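Local structure of putative glycyl-glycine endopeptidase lytM (Ruminococcus gnavus, 3NYY) at residues Tyr93-Gln98 and Thr128-Glu133; Asp105-Val110 and Gly138-Val143. The protein is probably a metalloendopeptidase of the M23 family that cleaves peptide bonds in bacterial cell walls. All coordinates share one frame; numbering follows the deposited sequence.

Contact 1 of 2, residues Tyr93-Gln98 and Thr128-Glu133; sequences YFPIPQ and TDIMAE
Behind a strand of the M23 peptidase fold, strand 128-132 in its antiparallel beta-sheet, the irregular segment Phe94-Ile96 packs onto the side chain of Ile130. All four touching residues are buried, and the evidence for a purely apolar contact is that every approach is carbon to carbon. The two chains are not paired as strands: their nearest CA atoms, those of Ile96 and Ile130, are 8.8 Å apart, a gap spanned by side chains. Ile130 serves its partners with two different branches. With CG2 anti to the backbone N and CG1 beside it (chi1 -62°), the longer branch runs out to CD1, while CG2 is left for a separate neighbour. CD1 ends 3.7 Å from Pro95 CG, the gamma corner of the pyrrolidine ring, and 4.2 Å from Phe94 CZ, the far end of the phenyl ring, which it meets at a slant. Ile96 approaches the other branch, its CG1 lying 4.2 Å from Ile130 CG2, with the two side chains running past each other in opposite senses. Leu217 of strand 216-225 touches both Pro95 and Ile96, and Leu238 of helix 235-240 covers Phe94 and Pro95, so sheet and helix both pack on the residues that meet Ile130. The neighbouring Asp129 has its OD1 hydrogen-bonded to His218 ND1; the two match the aspartate of the HxxxD and the second histidine of the HxH signatures, which bind zinc in M23 peptidases, so that site is probably next to Ile130 in the chain. Its own segment also packs on the Phe94 ring: Pro95 CD sits 3.4 Å above the plane of the Phe94 ring, toward its rim, and Ile96 O lies at that ring's edge, in its plane.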
loop_
_atom_site.group_PDB
_atom_site.type_symbol
_atom_site.label_atom_id
_atom_site.label_comp_id
_atom_site.label_asym_id
_atom_site.label_seq_id
_atom_site.Cartn_x
_atom_site.Cartn_y
_atom_site.Cartn_z
ATOM N N TYR A 93 7.008 2.923 19.668
ATOM C CA TYR A 93 5.674 2.509 19.253
ATOM C C TYR A 93 5.396 2.765 17.764
ATOM O O TYR A 93 5.931 3.709 17.164
ATOM C CB TYR A 93 4.629 3.270 20.059
ATOM C CG TYR A 93 4.524 2.948 21.506
ATOM C CD1 TYR A 93 4.082 1.695 21.925
ATOM C CD2 TYR A 93 4.797 3.918 22.480
ATOM C CE1 TYR A 93 3.948 1.402 23.264
ATOM C CE2 TYR A 93 4.644 3.643 23.813
ATOM C CZ TYR A 93 4.231 2.386 24.212
ATOM O OH TYR A 93 4.032 2.086 25.563
ATOM N N PHE A 94 4.583 1.878 17.193
ATOM C CA PHE A 94 3.913 2.125 15.921
ATOM C C PHE A 94 3.014 3.374 16.136
ATOM O O PHE A 94 2.559 3.629 17.248
ATOM C CB PHE A 94 3.056 0.893 15.630
ATOM C CG PHE A 94 2.543 0.822 14.214
ATOM C CD1 PHE A 94 3.385 0.458 13.176
ATOM C CD2 PHE A 94 1.203 1.065 13.939
ATOM C CE1 PHE A 94 2.931 0.401 11.896
ATOM C CE2 PHE A 94 0.714 1.006 12.628
ATOM C CZ PHE A 94 1.583 0.700 11.614
ATOM N N PRO A 95 2.753 4.182 15.086
ATOM C CA PRO A 95 2.001 5.419 15.282
ATOM C C PRO A 95 0.484 5.284 15.482
ATOM O O PRO A 95 -0.156 6.261 15.870
ATOM C CB PRO A 95 2.301 6.185 13.999
ATOM C CG PRO A 95 2.538 5.118 12.988
ATOM C CD PRO A 95 3.324 4.103 13.744
ATOM N N ILE A 96 -0.067 4.103 15.218
ATOM C CA ILE A 96 -1.512 3.889 15.367
ATOM C C ILE A 96 -1.742 2.910 16.518
ATOM O O ILE A 96 -1.226 1.787 16.487
ATOM C CB ILE A 96 -2.174 3.341 14.127
ATOM C CG1 ILE A 96 -1.776 4.121 12.871
ATOM C CG2 ILE A 96 -3.738 3.403 14.300
ATOM C CD1 ILE A 96 -1.959 5.643 12.937
ATOM N N PRO A 97 -2.498 3.337 17.543
ATOM C CA PRO A 97 -2.789 2.437 18.646
ATOM C C PRO A 97 -3.654 1.270 18.254
ATOM O O PRO A 97 -4.339 1.322 17.213
ATOM C CB PRO A 97 -3.555 3.328 19.652
ATOM C CG PRO A 97 -3.212 4.690 19.332
ATOM C CD PRO A 97 -3.010 4.693 17.813
ATOM N N GLN A 98 -3.624 0.217 19.073
ATOM C CA GLN A 98 -4.600 -0.874 18.937
ATOM C C GLN A 98 -5.784 -0.539 19.853
ATOM O O GLN A 98 -5.638 0.123 20.897
ATOM C CB GLN A 98 -3.996 -2.241 19.257
ATOM C CG GLN A 98 -3.311 -2.362 20.594
ATOM C CD GLN A 98 -2.851 -3.810 20.878
ATOM O OE1 GLN A 98 -3.679 -4.717 20.964
ATOM N NE2 GLN A 98 -1.535 -4.011 21.043
ATOM N N THR A 128 5.626 6.871 4.071
ATOM C CA THR A 128 4.753 5.688 4.115
ATOM C C THR A 128 3.347 6.176 4.451
ATOM O O THR A 128 3.137 6.941 5.367
ATOM C CB THR A 128 5.214 4.681 5.131
ATOM O OG1 THR A 128 6.577 4.298 4.837
ATOM C CG2 THR A 128 4.302 3.416 5.142
ATOM N N ASP A 129 2.387 5.733 3.653
ATOM C CA ASP A 129 0.962 6.035 3.842
ATOM C C ASP A 129 0.257 4.906 4.553
ATOM O O ASP A 129 0.165 3.795 4.045
ATOM C CB ASP A 129 0.327 6.360 2.502
ATOM C CG ASP A 129 0.917 7.619 1.889
ATOM O OD1 ASP A 129 1.171 8.557 2.651
ATOM O OD2 ASP A 129 1.220 7.634 0.686
ATOM N N ILE A 130 -0.192 5.177 5.768
ATOM C CA ILE A 130 -0.842 4.187 6.591
ATOM C C ILE A 130 -2.370 4.399 6.446
ATOM O O ILE A 130 -2.956 5.392 6.951
ATOM C CB ILE A 130 -0.377 4.271 7.997
ATOM C CG1 ILE A 130 1.126 3.986 8.090
ATOM C CG2 ILE A 130 -1.149 3.263 8.850
ATOM C CD1 ILE A 130 1.718 4.349 9.445
HETATM N N MSE A 131 -3.002 3.454 5.751
HETATM C CA MSE A 131 -4.382 3.581 5.314
HETATM C C MSE A 131 -5.369 3.082 6.318
HETATM O O MSE A 131 -5.207 2.000 6.890
HETATM C CB MSE A 131 -4.618 2.883 3.964
HETATM C CG MSE A 131 -3.562 3.187 2.874
HETATM SE SE MSE A 131 -3.495 4.986 2.265
HETATM C CE MSE A 131 -2.410 4.786 0.645
ATOM N N ALA A 132 -6.398 3.903 6.573
ATOM C CA ALA A 132 -7.513 3.478 7.434
ATOM C C ALA A 132 -8.387 2.371 6.749
ATOM O O ALA A 132 -8.820 2.548 5.609
ATOM C CB ALA A 132 -8.425 4.671 7.744
ATOM N N GLU A 133 -8.674 1.297 7.495
ATOM C CA GLU A 133 -9.682 0.290 7.146
ATOM C C GLU A 133 -11.083 0.934 7.203
ATOM O O GLU A 133 -11.844 0.871 6.245
ATOM C CB GLU A 133 -9.631 -0.875 8.151
ATOM C CG GLU A 133 -10.668 -2.015 7.884
ATOM C CD GLU A 133 -10.235 -3.004 6.807
ATOM O OE1 GLU A 133 -9.067 -2.977 6.344
ATOM O OE2 GLU A 133 -11.086 -3.828 6.421
#

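Contact 2 of 2, residues Asp105-Val110 and Gly138-Val143; sequences DKISYV and GYYPVV
Tyr140 turns its ring toward the backbone of Asp105-Ile107, meeting it with one ring edge and the hydroxyl. Placing CG beside its own backbone N and anti to the carbonyl carbon (chi1 -69°), Tyr140 sends the ring across the gap between the chains, where CE2 comes to 3.7 Å from Asp105 C. That carbonyl carbon lies at the edge of the ring, near its plane. Further out, Tyr140 OH donates a hydrogen bond to Lys106 O at 2.6 Å; the bond is short but weak, and the angle CZ-OH...O is about 110°, while the approach at the acceptor, Lys106 C-O...OH, is about 149°. Lys106 O is also met by Glu133 N, in a backbone bond. The same hydroxyl is also hydrogen-bonded to Lys134 N, so at least two bonds restrict how the phenol can turn. Ile107 crosses the ring obliquely: in the conformer described, one of two, CG2 is 3.8 Å from Tyr140 CE2, which makes this apolar contact less certain than the others. In fold terms, the tyrosine reaches between two beta-sheets of the peptidase domain: it immediately precedes strand 141-143, an outer strand of a three-stranded antiparallel sheet, whereas strand 107-108 is antiparallel to strand 128-132 in the larger one. Ala132 of that neighbouring strand touches Tyr140 too. One face of the Tyr140 ring is approached by Tyr139, whose CE2 stands 4.1 Å above the plane of the Tyr140 ring and toward its rim; Tyr140 CE1 in turn lies at the edge of the Tyr139 ring, in its plane. The CB atoms of Asp105 and Lys106 point away from Tyr140, and their charged ends are engaged elsewhere, Asp105 OD2 with Ser99 N and Lys106 NZ with Glu104.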
loop_
_atom_site.group_PDB
_atom_site.type_symbol
_atom_site.label_atom_id
_atom_site.label_comp_id
_atom_site.label_asym_id
_atom_site.label_seq_id
_atom_site.Cartn_x
_atom_site.Cartn_y
_atom_site.Cartn_z
ATOM N N ASP A 105 -9.676 -1.505 14.423
ATOM C CA ASP A 105 -8.403 -0.780 14.484
ATOM C C ASP A 105 -7.442 -1.160 13.361
ATOM O O ASP A 105 -6.234 -0.901 13.454
ATOM C CB ASP A 105 -7.739 -0.959 15.864
ATOM C CG ASP A 105 -7.325 -2.422 16.156
ATOM O OD1 ASP A 105 -7.559 -3.295 15.293
ATOM O OD2 ASP A 105 -6.767 -2.689 17.271
ATOM N N LYS A 106 -7.973 -1.726 12.280
ATOM C CA LYS A 106 -7.120 -2.246 11.204
ATOM C C LYS A 106 -6.622 -1.107 10.312
ATOM O O LYS A 106 -7.324 -0.130 10.059
ATOM C CB LYS A 106 -7.827 -3.308 10.351
ATOM C CG LYS A 106 -7.997 -4.633 11.103
ATOM C CD LYS A 106 -9.053 -5.554 10.423
ATOM C CE LYS A 106 -9.608 -6.622 11.392
ATOM N NZ LYS A 106 -10.375 -6.057 12.567
ATOM N N ILE A 107 -5.358 -1.246 9.929
ATOM C CA ILE A 107 -4.726 -0.352 8.971
ATOM C C ILE A 107 -3.941 -1.204 7.977
ATOM O O ILE A 107 -3.678 -2.392 8.210
ATOM C CB ILE A 107 -3.798 0.713 9.636
ATOM C CG1 ILE A 107 -2.838 0.107 10.672
ATOM C CG2 ILE A 107 -4.641 1.811 10.325
ATOM C CD1 ILE A 107 -1.729 -0.777 10.117
ATOM N N SER A 108 -3.555 -0.591 6.873
ATOM C CA SER A 108 -2.810 -1.277 5.817
ATOM C C SER A 108 -1.790 -0.305 5.282
ATOM O O SER A 108 -2.060 0.895 5.244
ATOM C CB SER A 108 -3.732 -1.672 4.663
ATOM O OG SER A 108 -4.739 -2.569 5.066
ATOM N N TYR A 109 -0.617 -0.822 4.899
ATOM C CA TYR A 109 0.439 0.005 4.345
ATOM C C TYR A 109 1.430 -0.857 3.593
ATOM O O TYR A 109 1.607 -2.050 3.910
ATOM C CB TYR A 109 1.141 0.823 5.423
ATOM C CG TYR A 109 1.907 0.034 6.470
ATOM C CD1 TYR A 109 1.255 -0.559 7.526
ATOM C CD2 TYR A 109 3.300 -0.067 6.403
ATOM C CE1 TYR A 109 1.977 -1.277 8.514
ATOM C CE2 TYR A 109 4.004 -0.776 7.363
ATOM C CZ TYR A 109 3.349 -1.346 8.406
ATOM O OH TYR A 109 4.107 -2.047 9.333
ATOM N N VAL A 110 2.074 -0.234 2.608
ATOM C CA VAL A 110 3.069 -0.883 1.762
ATOM C C VAL A 110 4.314 -0.010 1.674
ATOM O O VAL A 110 4.309 1.160 2.069
ATOM C CB VAL A 110 2.543 -1.160 0.332
ATOM C CG1 VAL A 110 1.364 -2.141 0.330
ATOM C CG2 VAL A 110 2.185 0.135 -0.385
ATOM N N GLY A 138 -11.062 11.458 12.071
ATOM C CA GLY A 138 -11.318 11.726 13.485
ATOM C C GLY A 138 -11.601 10.508 14.342
ATOM O O GLY A 138 -12.205 10.640 15.418
ATOM N N TYR A 139 -11.203 9.338 13.871
ATOM C CA TYR A 139 -11.493 8.065 14.521
ATOM C C TYR A 139 -10.242 7.326 15.020
ATOM O O TYR A 139 -10.174 6.971 16.190
ATOM C CB TYR A 139 -12.306 7.169 13.590
ATOM C CG TYR A 139 -12.516 5.782 14.117
ATOM C CD1 TYR A 139 -13.466 5.513 15.103
ATOM C CD2 TYR A 139 -11.783 4.734 13.622
ATOM C CE1 TYR A 139 -13.650 4.219 15.594
ATOM C CE2 TYR A 139 -11.925 3.449 14.108
ATOM C CZ TYR A 139 -12.887 3.191 15.084
ATOM O OH TYR A 139 -13.015 1.895 15.529
ATOM N N TYR A 140 -9.270 7.105 14.136
ATOM C CA TYR A 140 -8.001 6.503 14.526
ATOM C C TYR A 140 -7.115 7.527 15.221
ATOM O O TYR A 140 -6.749 8.546 14.627
ATOM C CB TYR A 140 -7.222 5.970 13.312
ATOM C CG TYR A 140 -7.784 4.781 12.619
ATOM C CD1 TYR A 140 -8.769 4.941 11.644
ATOM C CD2 TYR A 140 -7.350 3.513 12.951
ATOM C CE1 TYR A 140 -9.295 3.839 10.990
ATOM C CE2 TYR A 140 -7.875 2.397 12.302
ATOM C CZ TYR A 140 -8.830 2.575 11.337
ATOM O OH TYR A 140 -9.320 1.424 10.709
ATOM N N PRO A 141 -6.732 7.285 16.492
ATOM C CA PRO A 141 -5.714 8.162 17.070
ATOM C C PRO A 141 -4.356 7.972 16.399
ATOM O O PRO A 141 -4.093 6.905 15.821
ATOM C CB PRO A 141 -5.633 7.729 18.537
ATOM C CG PRO A 141 -6.702 6.674 18.713
ATOM C CD PRO A 141 -7.104 6.192 17.399
ATOM N N VAL A 142 -3.541 9.015 16.467
ATOM C CA VAL A 142 -2.150 9.017 16.010
ATOM C C VAL A 142 -1.323 9.400 17.223
ATOM O O VAL A 142 -1.563 10.430 17.851
ATOM C CB VAL A 142 -1.956 9.977 14.832
ATOM C CG1 VAL A 142 -0.477 10.081 14.488
ATOM C CG2 VAL A 142 -2.808 9.489 13.594
ATOM N N VAL A 143 -0.374 8.522 17.579
ATOM C CA VAL A 143 0.508 8.719 18.699
ATOM C C VAL A 143 1.943 8.835 18.238
ATOM O O VAL A 143 2.331 8.367 17.156
ATOM C CB VAL A 143 0.389 7.590 19.728
ATOM C CG1 VAL A 143 -1.039 7.501 20.243
ATOM C CG2 VAL A 143 0.891 6.249 19.171
#

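Contacts 1 and 2 have centres about 4 Å apart, and their segments alternate along the chain, in the order 93-98, 105-110, 128-133, 138-143. Backbone bonds join them, among them Met131 N to Ser108 O, 2.8 Å, which pairs the adjacent strands 128-132 and 107-108, and Val143 N to Pro95 O, also 2.8 Å, which ties strand 141-143 to the 93-98 loop. That loop thus meets both 128-133 and 138-143, with Pro97 CD 3.2 Å from Pro141 O. Asp129, bonded to His218 at the probable metal site, lies beside Ile130 in sequence, and Ile130 also touches Ile107 of contact 2. Both contacts border the second subunit, whose Tyr109 packs on Ser108.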